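Side-chain contacts in PatF (Prochloron didemni, PDB 4BG2), which is probably a prenyltransferase-like protein of patellamide (cyanobactin) biosynthesis, whose exact activity is not established: residues 84-87 with 88-92; 125-128 with 129-133; 163-166 with 167-171; 281-285 with 286-290. All blocks are in the same frame, centred on the assembly; numbering follows the deposited sequence.

Contact 1 (84-87 with 88-92)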
loop_
_atom_site.group_PDB
_atom_site.type_symbol
_atom_site.label_atom_id
_atom_site.label_comp_id
_atom_site.label_asym_id
_atom_site.label_seq_id
_atom_site.Cartn_x
_atom_site.Cartn_y
_atom_site.Cartn_z
ATOM N N PHE A 84 7.322 -1.345 -15.013
ATOM C CA PHE A 84 7.982 -2.281 -15.927
ATOM C C PHE A 84 9.494 -2.178 -15.857
ATOM O O PHE A 84 10.158 -3.194 -15.847
ATOM C CB PHE A 84 7.469 -2.098 -17.363
ATOM C CG PHE A 84 6.012 -2.474 -17.536
ATOM C CD1 PHE A 84 5.508 -3.666 -17.036
ATOM C CD2 PHE A 84 5.153 -1.640 -18.210
ATOM C CE1 PHE A 84 4.183 -4.021 -17.212
ATOM C CE2 PHE A 84 3.827 -1.989 -18.403
ATOM C CZ PHE A 84 3.335 -3.168 -17.886
ATOM N N LYS A 85 10.044 -0.965 -15.811
ATOM C CA LYS A 85 11.496 -0.795 -15.629
ATOM C C LYS A 85 11.996 -1.467 -14.368
ATOM O O LYS A 85 13.043 -2.091 -14.374
ATOM C CB LYS A 85 11.873 0.673 -15.507
ATOM C CG LYS A 85 12.040 1.431 -16.816
ATOM C CD LYS A 85 12.090 2.928 -16.499
ATOM C CE LYS A 85 12.827 3.727 -17.544
ATOM N NZ LYS A 85 12.267 3.475 -18.900
ATOM N N LEU A 86 11.253 -1.302 -13.277
ATOM C CA LEU A 86 11.643 -1.867 -11.986
ATOM C C LEU A 86 11.628 -3.379 -12.040
ATOM O O LEU A 86 12.587 -4.034 -11.608
ATOM C CB LEU A 86 10.709 -1.378 -10.870
ATOM C CG LEU A 86 10.993 -1.902 -9.469
ATOM C CD1 LEU A 86 12.385 -1.471 -9.039
ATOM C CD2 LEU A 86 9.930 -1.429 -8.471
ATOM N N LEU A 87 10.547 -3.931 -12.576
ATOM C CA LEU A 87 10.411 -5.370 -12.733
ATOM C C LEU A 87 11.530 -5.950 -13.605
ATOM O O LEU A 87 12.040 -7.014 -13.299
ATOM C CB LEU A 87 9.048 -5.734 -13.305
ATOM C CG LEU A 87 7.815 -5.485 -12.419
ATOM C CD1 LEU A 87 6.556 -5.695 -13.218
ATOM C CD2 LEU A 87 7.800 -6.386 -11.199
ATOM N N ASP A 88 11.891 -5.263 -14.685
ATOM C CA ASP A 88 13.004 -5.700 -15.552
ATOM C C ASP A 88 14.315 -5.734 -14.786
ATOM O O ASP A 88 15.042 -6.709 -14.850
ATOM C CB ASP A 88 13.153 -4.795 -16.782
ATOM C CG ASP A 88 12.064 -5.025 -17.826
ATOM O OD1 ASP A 88 11.319 -6.027 -17.737
ATOM O OD2 ASP A 88 11.932 -4.174 -18.741
ATOM N N LYS A 89 14.606 -4.690 -14.025
ATOM C CA LYS A 89 15.822 -4.701 -13.212
ATOM C C LYS A 89 15.827 -5.838 -12.163
ATOM O O LYS A 89 16.825 -6.529 -11.979
ATOM C CB LYS A 89 16.052 -3.328 -12.574
ATOM C CG LYS A 89 16.192 -2.239 -13.632
ATOM C CD LYS A 89 17.191 -1.138 -13.317
ATOM C CE LYS A 89 17.879 -0.687 -14.598
ATOM N NZ LYS A 89 19.013 0.206 -14.252
ATOM N N ILE A 90 14.696 -6.101 -11.542
ATOM C CA ILE A 90 14.640 -7.117 -10.494
ATOM C C ILE A 90 14.725 -8.535 -11.061
ATOM O O ILE A 90 15.390 -9.398 -10.496
ATOM C CB ILE A 90 13.395 -6.900 -9.615
ATOM C CG1 ILE A 90 13.614 -5.629 -8.784
ATOM C CG2 ILE A 90 13.127 -8.096 -8.710
ATOM C CD1 ILE A 90 12.364 -5.057 -8.178
ATOM N N ASP A 91 14.038 -8.773 -12.165
ATOM C CA ASP A 91 13.980 -10.111 -12.746
ATOM C C ASP A 91 15.370 -10.578 -13.153
ATOM O O ASP A 91 15.727 -11.740 -12.927
ATOM C CB ASP A 91 13.032 -10.147 -13.944
ATOM C CG ASP A 91 11.998 -11.253 -13.837
ATOM O OD1 ASP A 91 12.325 -12.366 -13.357
ATOM O OD2 ASP A 91 10.848 -11.016 -14.262
ATOM N N SER A 92 16.172 -9.664 -13.702
ATOM C CA SER A 92 17.515 -10.004 -14.134
ATOM C C SER A 92 18.481 -10.371 -12.996
ATOM O O SER A 92 19.619 -10.763 -13.260
ATOM C CB SER A 92 18.116 -8.885 -14.988
ATOM O OG SER A 92 17.883 -7.622 -14.438
#
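Phe84 meets Asp88 through the backbone: Asp88 N donates to Phe84 O at 2.9 Å, the first of four i to i+4 bonds that define this turn of alpha helix. Its carbonyl oxygen also lies beside the Asp88 carboxylate, CG being 3.3 Å from Phe84 O. Lys85 O receives Lys89 N and is brushed by Lys89 CG at 3.2 Å. At Leu86 the contact becomes apolar. With CG anti to the backbone N (chi1 179°), the isobutyl group is carried along the helix, and both Leu86 CG and Leu86 CD1 come to 3.7 Å from Ile90 CD1. The Ile90 CG1 branch also passes over the turn, at 3.4 Å from Leu86 O, which accepts Ile90 N. Leu87 O takes Asp91 N at 2.9 Å with an N-H...O angle of 158°, in the last turn of the helix. Asp88 and Asp91, one turn apart, both form salt bridges with Arg100, which ties this end of helix 79-91 to the following loop. Leu87 and Ile90 rest on Val134 of strand 133-140, Ile90 also reaches Phe182, and Phe84 packs against Asp104 and Ala107 of helix 101-110.

Contact 2 (125-128 with 129-133)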
loop_
_atom_site.group_PDB
_atom_site.type_symbol
_atom_site.label_atom_id
_atom_site.label_comp_id
_atom_site.label_asym_id
_atom_site.label_seq_id
_atom_site.Cartn_x
_atom_site.Cartn_y
_atom_site.Cartn_z
ATOM N N LEU A 125 10.913 -5.547 1.491
ATOM C CA LEU A 125 12.001 -6.427 1.901
ATOM C C LEU A 125 11.470 -7.435 2.920
ATOM O O LEU A 125 10.821 -7.040 3.861
ATOM C CB LEU A 125 13.117 -5.605 2.577
ATOM C CG LEU A 125 14.599 -5.914 2.412
ATOM C CD1 LEU A 125 14.896 -6.468 1.028
ATOM C CD2 LEU A 125 15.442 -4.665 2.688
ATOM N N GLY A 126 11.741 -8.725 2.716
ATOM C CA GLY A 126 11.446 -9.750 3.707
ATOM C C GLY A 126 12.695 -10.126 4.471
ATOM O O GLY A 126 13.760 -9.539 4.263
ATOM N N SER A 127 12.588 -11.148 5.310
ATOM C CA SER A 127 13.736 -11.663 6.065
ATOM C C SER A 127 14.803 -12.286 5.174
ATOM O O SER A 127 15.975 -12.343 5.550
ATOM C CB SER A 127 13.268 -12.695 7.079
ATOM O OG SER A 127 12.547 -13.711 6.411
ATOM N N LYS A 128 14.391 -12.767 4.007
ATOM C CA LYS A 128 15.326 -13.286 3.016
ATOM C C LYS A 128 14.867 -12.932 1.623
ATOM O O LYS A 128 13.724 -12.514 1.431
ATOM C CB LYS A 128 15.490 -14.801 3.167
ATOM C CG LYS A 128 14.197 -15.557 3.361
ATOM C CD LYS A 128 14.486 -16.991 3.712
ATOM C CE LYS A 128 13.261 -17.729 4.209
ATOM N NZ LYS A 128 12.186 -17.731 3.187
ATOM N N LEU A 129 15.766 -13.090 0.663
ATOM C CA LEU A 129 15.516 -12.710 -0.721
ATOM C C LEU A 129 14.152 -13.221 -1.241
ATOM O O LEU A 129 13.366 -12.455 -1.772
ATOM C CB LEU A 129 16.662 -13.219 -1.620
ATOM C CG LEU A 129 16.595 -12.881 -3.111
ATOM C CD1 LEU A 129 16.590 -11.381 -3.324
ATOM C CD2 LEU A 129 17.773 -13.518 -3.837
ATOM N N GLU A 130 13.878 -14.501 -1.026
ATOM C CA GLU A 130 12.699 -15.159 -1.564
ATOM C C GLU A 130 11.385 -14.691 -0.927
ATOM O O GLU A 130 10.337 -14.854 -1.528
ATOM C CB GLU A 130 12.853 -16.682 -1.433
ATOM C CG GLU A 130 14.032 -17.240 -2.241
ATOM C CD GLU A 130 15.413 -17.025 -1.585
ATOM O OE1 GLU A 130 15.467 -16.629 -0.387
ATOM O OE2 GLU A 130 16.451 -17.273 -2.266
ATOM N N ASP A 131 11.447 -14.058 0.244
ATOM C CA ASP A 131 10.271 -13.449 0.874
ATOM C C ASP A 131 10.070 -11.986 0.529
ATOM O O ASP A 131 9.121 -11.390 0.991
ATOM C CB ASP A 131 10.365 -13.495 2.397
ATOM C CG ASP A 131 10.106 -14.848 2.959
ATOM O OD1 ASP A 131 9.937 -15.810 2.174
ATOM O OD2 ASP A 131 10.075 -14.947 4.211
ATOM N N SER A 132 10.984 -11.382 -0.223
ATOM C CA SER A 132 10.855 -9.991 -0.582
ATOM C C SER A 132 9.966 -9.881 -1.785
ATOM O O SER A 132 9.722 -10.871 -2.456
ATOM C CB SER A 132 12.242 -9.388 -0.830
ATOM O OG SER A 132 12.973 -9.428 0.394
ATOM N N SER A 133 9.441 -8.697 -2.043
ATOM C CA SER A 133 8.495 -8.543 -3.116
ATOM C C SER A 133 8.567 -7.178 -3.744
ATOM O O SER A 133 9.082 -6.218 -3.145
ATOM C CB SER A 133 7.059 -8.785 -2.579
ATOM O OG SER A 133 6.727 -7.776 -1.627
#
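Ser132 OG is the polar hub between the two halves of this loop, accepting from Gly126 N at 2.7 Å in an almost straight bond (177°). The same hydroxyl gives a weak bond to Lys128 O at 3.3 Å, so both its donor and acceptor functions are used inside the turn. Having OG anti to the carbonyl carbon turns the hydroxyl toward the 125-128 arm. Lys128 O has a second donor, Asp131 N at 3.0 Å, which sits well above the carbonyl plane, consistent with the i to i+3 bond of the 3-10 turn at 129-131.

The charged contact is a salt bridge from Lys128 NZ to Asp131 OD1, 3.1 Å long. The ammonium approaches from above the carboxylate plane, 55° out of it, after the lysine chain bends at its last torsion (chi4 59°). Were Asp131 replaced by alanine, the Lys128 ammonium would probably lose its salt-bridge partner and be freer to turn. Van der Waals contact is slight: Leu125 CD1 touches Ser132 OG at 3.6 Å. A CB on Gly126 would clash with Asp131 CB, so the close passage of the two arms depends on the missing side chain.

The loop joins barrel strands 116-124 and 133-140; Leu129 lies on Phe32 and Val96, while Ser132 and Leu125 bond through their backbones to Phe182 and Gly64.

Contact 3 (163-166 with 167-171)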
loop_
_atom_site.group_PDB
_atom_site.type_symbol
_atom_site.label_atom_id
_atom_site.label_comp_id
_atom_site.label_asym_id
_atom_site.label_seq_id
_atom_site.Cartn_x
_atom_site.Cartn_y
_atom_site.Cartn_z
ATOM N N ASP A 163 -22.279 -13.514 -2.489
ATOM C CA ASP A 163 -23.036 -12.497 -3.226
ATOM C C ASP A 163 -22.796 -11.097 -2.649
ATOM O O ASP A 163 -22.429 -10.175 -3.384
ATOM C CB ASP A 163 -24.539 -12.802 -3.165
ATOM C CG ASP A 163 -24.947 -13.978 -4.048
ATOM O OD1 ASP A 163 -24.151 -14.376 -4.927
ATOM O OD2 ASP A 163 -26.082 -14.485 -3.876
ATOM N N GLU A 164 -23.002 -10.957 -1.337
ATOM C CA GLU A 164 -22.804 -9.683 -0.635
ATOM C C GLU A 164 -21.370 -9.105 -0.796
ATOM O O GLU A 164 -21.182 -7.924 -1.099
ATOM C CB GLU A 164 -23.126 -9.873 0.842
ATOM C CG GLU A 164 -23.164 -8.593 1.669
ATOM C CD GLU A 164 -23.334 -8.850 3.179
ATOM O OE1 GLU A 164 -23.245 -10.021 3.626
ATOM O OE2 GLU A 164 -23.542 -7.866 3.926
ATOM N N LEU A 165 -20.364 -9.941 -0.580
ATOM C CA LEU A 165 -18.985 -9.475 -0.689
ATOM C C LEU A 165 -18.606 -9.208 -2.163
ATOM O O LEU A 165 -17.901 -8.267 -2.453
ATOM C CB LEU A 165 -18.040 -10.482 -0.036
ATOM C CG LEU A 165 -16.560 -10.132 -0.019
ATOM C CD1 LEU A 165 -16.322 -8.697 0.467
ATOM C CD2 LEU A 165 -15.825 -11.148 0.855
ATOM N N THR A 166 -19.105 -10.016 -3.086
ATOM C CA THR A 166 -18.825 -9.785 -4.495
ATOM C C THR A 166 -19.260 -8.397 -4.922
ATOM O O THR A 166 -18.515 -7.691 -5.603
ATOM C CB THR A 166 -19.494 -10.847 -5.383
ATOM O OG1 THR A 166 -18.985 -12.132 -5.022
ATOM C CG2 THR A 166 -19.211 -10.602 -6.875
ATOM N N ARG A 167 -20.453 -7.992 -4.492
ATOM C CA ARG A 167 -20.965 -6.649 -4.793
ATOM C C ARG A 167 -20.120 -5.551 -4.154
ATOM O O ARG A 167 -19.863 -4.535 -4.780
ATOM C CB ARG A 167 -22.439 -6.508 -4.363
ATOM C CG ARG A 167 -23.382 -7.442 -5.123
ATOM C CD ARG A 167 -23.450 -7.124 -6.620
ATOM N NE ARG A 167 -24.047 -5.805 -6.856
ATOM C CZ ARG A 167 -23.863 -5.059 -7.945
ATOM N NH1 ARG A 167 -23.078 -5.479 -8.940
ATOM N NH2 ARG A 167 -24.460 -3.871 -8.033
ATOM N N VAL A 168 -19.700 -5.750 -2.910
ATOM C CA VAL A 168 -18.783 -4.804 -2.279
ATOM C C VAL A 168 -17.520 -4.655 -3.126
ATOM O O VAL A 168 -17.055 -3.539 -3.375
ATOM C CB VAL A 168 -18.399 -5.225 -0.844
ATOM C CG1 VAL A 168 -17.331 -4.311 -0.294
ATOM C CG2 VAL A 168 -19.630 -5.229 0.085
ATOM N N LEU A 169 -16.955 -5.775 -3.553
ATOM C CA LEU A 169 -15.719 -5.746 -4.355
ATOM C C LEU A 169 -15.962 -5.130 -5.737
ATOM O O LEU A 169 -15.154 -4.347 -6.221
ATOM C CB LEU A 169 -15.136 -7.160 -4.500
ATOM C CG LEU A 169 -14.783 -7.832 -3.187
ATOM C CD1 LEU A 169 -14.241 -9.229 -3.394
ATOM C CD2 LEU A 169 -13.793 -6.992 -2.389
ATOM N N LEU A 170 -17.071 -5.486 -6.376
ATOM C CA LEU A 170 -17.348 -4.982 -7.727
ATOM C C LEU A 170 -17.649 -3.476 -7.728
ATOM O O LEU A 170 -17.305 -2.782 -8.684
ATOM C CB LEU A 170 -18.516 -5.742 -8.367
ATOM C CG LEU A 170 -18.264 -7.147 -8.928
ATOM C CD1 LEU A 170 -19.563 -7.740 -9.466
ATOM C CD2 LEU A 170 -17.203 -7.113 -10.020
ATOM N N ARG A 171 -18.275 -2.973 -6.659
ATOM C CA ARG A 171 -18.748 -1.589 -6.615
ATOM C C ARG A 171 -17.821 -0.609 -5.880
ATOM O O ARG A 171 -17.691 0.525 -6.315
ATOM C CB ARG A 171 -20.134 -1.513 -5.969
ATOM C CG ARG A 171 -21.257 -2.253 -6.700
ATOM C CD ARG A 171 -21.474 -1.787 -8.134
ATOM N NE ARG A 171 -21.521 -0.324 -8.256
ATOM C CZ ARG A 171 -21.558 0.341 -9.416
ATOM N NH1 ARG A 171 -21.567 -0.307 -10.575
ATOM N NH2 ARG A 171 -21.589 1.667 -9.418
#
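Leu165 and Leu169 lie one turn apart in a regular alpha helix, where Leu169 N reaches Leu165 O at 2.9 Å nearly along the C=O axis, while Arg167 N, Val168 N and Leu170 N bond to the carbonyls of Asp163, Glu164 and Thr166 with the donor tilted somewhat out of the plane. Of these four bonds, Leu170 N to Thr166 O is the shortest, at 2.7 Å. The side chains of Leu165 and Leu169 cross at a slant: Leu165 CD1 lies 4.1 Å from Leu169 CG and 4.2 Å from Leu169 CD2. Leu165 CG stands anti to its own N (chi1 -178°), which leads the methyl forward to the next turn.

Thr166 and Leu170 run side by side and point the same way, with Thr166 CG2 meeting Leu170 CD1 at 3.9 Å. The methyl takes this position because OG1 is turned back beside the backbone N (chi1 -60°), where it hydrogen-bonds to Ser162 O. Arg167 folds back at chi2 and chi3, and Arg171 CG lies 3.8 Å above one face of the Arg167 guanidinium, toward its rim.

The chemistry divides the helix. Leu165, Val168, Leu169 and Leu170 form a buried apolar side that meets Phe234, Pro192 and Leu154, whereas Glu164 bonds to Asn215 and Arg171 makes salt bridges to Asp145 and Glu147. This is consistent with a helix held on its apolar side, with polar links at its flanks.

Contact 4 (281-285 with 286-290)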
loop_
_atom_site.group_PDB
_atom_site.type_symbol
_atom_site.label_atom_id
_atom_site.label_comp_id
_atom_site.label_asym_id
_atom_site.label_seq_id
_atom_site.Cartn_x
_atom_site.Cartn_y
_atom_site.Cartn_z
ATOM N N ILE A 281 -3.082 2.146 10.035
ATOM C CA ILE A 281 -2.844 0.875 10.642
ATOM C C ILE A 281 -3.562 -0.186 9.824
ATOM O O ILE A 281 -4.744 -0.060 9.542
ATOM C CB ILE A 281 -3.351 0.841 12.087
ATOM C CG1 ILE A 281 -2.684 1.944 12.892
ATOM C CG2 ILE A 281 -3.080 -0.532 12.714
ATOM C CD1 ILE A 281 -1.168 1.837 12.978
ATOM N N ALA A 282 -2.831 -1.242 9.483
ATOM C CA ALA A 282 -3.392 -2.382 8.754
ATOM C C ALA A 282 -3.351 -3.577 9.675
ATOM O O ALA A 282 -2.279 -3.938 10.192
ATOM C CB ALA A 282 -2.606 -2.645 7.475
ATOM N N VAL A 283 -4.517 -4.178 9.880
ATOM C CA VAL A 283 -4.706 -5.211 10.884
ATOM C C VAL A 283 -5.914 -6.074 10.521
ATOM O O VAL A 283 -6.840 -5.596 9.897
ATOM C CB VAL A 283 -4.807 -4.544 12.291
ATOM C CG1 VAL A 283 -6.022 -3.638 12.409
ATOM C CG2 VAL A 283 -4.812 -5.580 13.406
ATOM N N THR A 284 -5.900 -7.350 10.868
ATOM C CA THR A 284 -7.078 -8.198 10.670
ATOM C C THR A 284 -8.113 -7.983 11.792
ATOM O O THR A 284 -7.779 -7.543 12.890
ATOM C CB THR A 284 -6.730 -9.687 10.653
ATOM O OG1 THR A 284 -6.200 -10.042 11.917
ATOM C CG2 THR A 284 -5.720 -10.011 9.537
ATOM N N GLU A 285 -9.363 -8.291 11.491
ATOM C CA GLU A 285 -10.436 -8.314 12.496
ATOM C C GLU A 285 -10.005 -9.096 13.734
ATOM O O GLU A 285 -10.142 -8.613 14.856
ATOM C CB GLU A 285 -11.684 -8.976 11.909
ATOM C CG GLU A 285 -12.953 -8.764 12.739
ATOM C CD GLU A 285 -14.169 -9.415 12.115
ATOM O OE1 GLU A 285 -14.015 -10.326 11.266
ATOM O OE2 GLU A 285 -15.289 -9.020 12.467
ATOM N N THR A 286 -9.492 -10.306 13.490
ATOM C CA THR A 286 -9.032 -11.217 14.537
ATOM C C THR A 286 -7.982 -10.572 15.438
ATOM O O THR A 286 -8.048 -10.690 16.639
ATOM C CB THR A 286 -8.412 -12.487 13.906
ATOM O OG1 THR A 286 -9.439 -13.238 13.242
ATOM C CG2 THR A 286 -7.730 -13.369 14.980
ATOM N N GLU A 287 -7.002 -9.895 14.841
ATOM C CA GLU A 287 -5.938 -9.280 15.628
ATOM C C GLU A 287 -6.432 -8.057 16.400
ATOM O O GLU A 287 -5.870 -7.718 17.440
ATOM C CB GLU A 287 -4.751 -8.924 14.750
ATOM C CG GLU A 287 -3.584 -8.296 15.501
ATOM C CD GLU A 287 -2.809 -9.288 16.360
ATOM O OE1 GLU A 287 -2.883 -10.514 16.114
ATOM O OE2 GLU A 287 -2.123 -8.824 17.289
ATOM N N LEU A 288 -7.454 -7.385 15.886
ATOM C CA LEU A 288 -8.076 -6.252 16.593
ATOM C C LEU A 288 -8.828 -6.649 17.859
ATOM O O LEU A 288 -9.066 -5.806 18.711
ATOM C CB LEU A 288 -9.077 -5.518 15.705
ATOM C CG LEU A 288 -8.693 -4.157 15.153
ATOM C CD1 LEU A 288 -9.939 -3.550 14.512
ATOM C CD2 LEU A 288 -8.127 -3.215 16.218
ATOM N N GLU A 289 -9.217 -7.916 17.966
ATOM C CA GLU A 289 -9.937 -8.395 19.140
ATOM C C GLU A 289 -9.030 -8.476 20.373
ATOM O O GLU A 289 -9.520 -8.540 21.499
ATOM C CB GLU A 289 -10.544 -9.785 18.872
ATOM C CG GLU A 289 -11.637 -9.873 17.805
ATOM C CD GLU A 289 -12.971 -9.192 18.166
ATOM O OE1 GLU A 289 -12.969 -8.009 18.572
ATOM O OE2 GLU A 289 -14.039 -9.826 17.985
ATOM N N LYS A 290 -7.715 -8.496 20.158
ATOM C CA LYS A 290 -6.739 -8.675 21.235
ATOM C C LYS A 290 -6.572 -7.392 22.062
ATOM O O LYS A 290 -6.859 -6.307 21.585
ATOM C CB LYS A 290 -5.376 -9.133 20.665
ATOM C CG LYS A 290 -5.351 -10.488 19.940
ATOM C CD LYS A 290 -4.062 -10.603 19.120
ATOM C CE LYS A 290 -3.578 -12.021 18.810
ATOM N NZ LYS A 290 -4.563 -12.850 18.065
#
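Thr284 caps the short helix that follows it, and its OG1 makes the capping bond. From CB, which lies 4.0 Å from Thr286 N, the chain branches; OG1 stands between the backbone N and the carbonyl carbon (chi1 63°), which brings it over the first helical turn. There OG1 accepts from Glu287 N at 3.0 Å with an N-H...O angle of 155°, the N-cap bond, and also touches Glu287 CB at 3.4 Å. The residue's carbonyl extends the hold, since Thr284 O takes Leu288 N at 3.0 Å. A valine in place of Thr284 would probably leave Glu287 N without its capping acceptor and weaken the start of the helix.

Val283 supplies the apolar side. Its two methyls part: Val283 CG2 lies 3.6 Å from both Glu287 CB and Glu287 CG, and Val283 CG1 lies 3.9 Å from Leu288 CG. Both partners cross the valine at about a right angle, so the valine methyls pack across Glu287 and Leu288. The far end of Glu287 belongs to other partners: its carboxylate bonds to Glu294 N and Asn295 ND2, and pairs with Lys290 NZ.

The contact lies where strand 276-284 gives way to the short, weakly bonded helix 285-288. Val283 and Leu288 both touch Phe245 of strand 242-247, Leu288 also packs on Val220 and Ile223 of helix 218-223, and Ala282 bonds through its backbone to Cys297 of strand 295-303.

How the contacts relate
The four contacts follow in series along one chain, each formed within a continuous run of residues, and they are spread around the antiparallel barrel. Contacts 1 and 2 are the closest pair of centres, about 16 Å apart, and share neighbours: Ile90 and Leu129 both meet Val96, and Ile90 and Ser132 both meet Phe182. Contact 2 closes the connection between strands 116-124 and 133-140, the latter also backing helix 79-91. Contact 3, on helix 163-172 just before strand 173-181, lies about 22 Å from contact 4 between centres. Contact 4 lies across the chain's centre from contact 1, about 34 Å between centres. Local packing and capping are consistent with each element being held locally around the barrel.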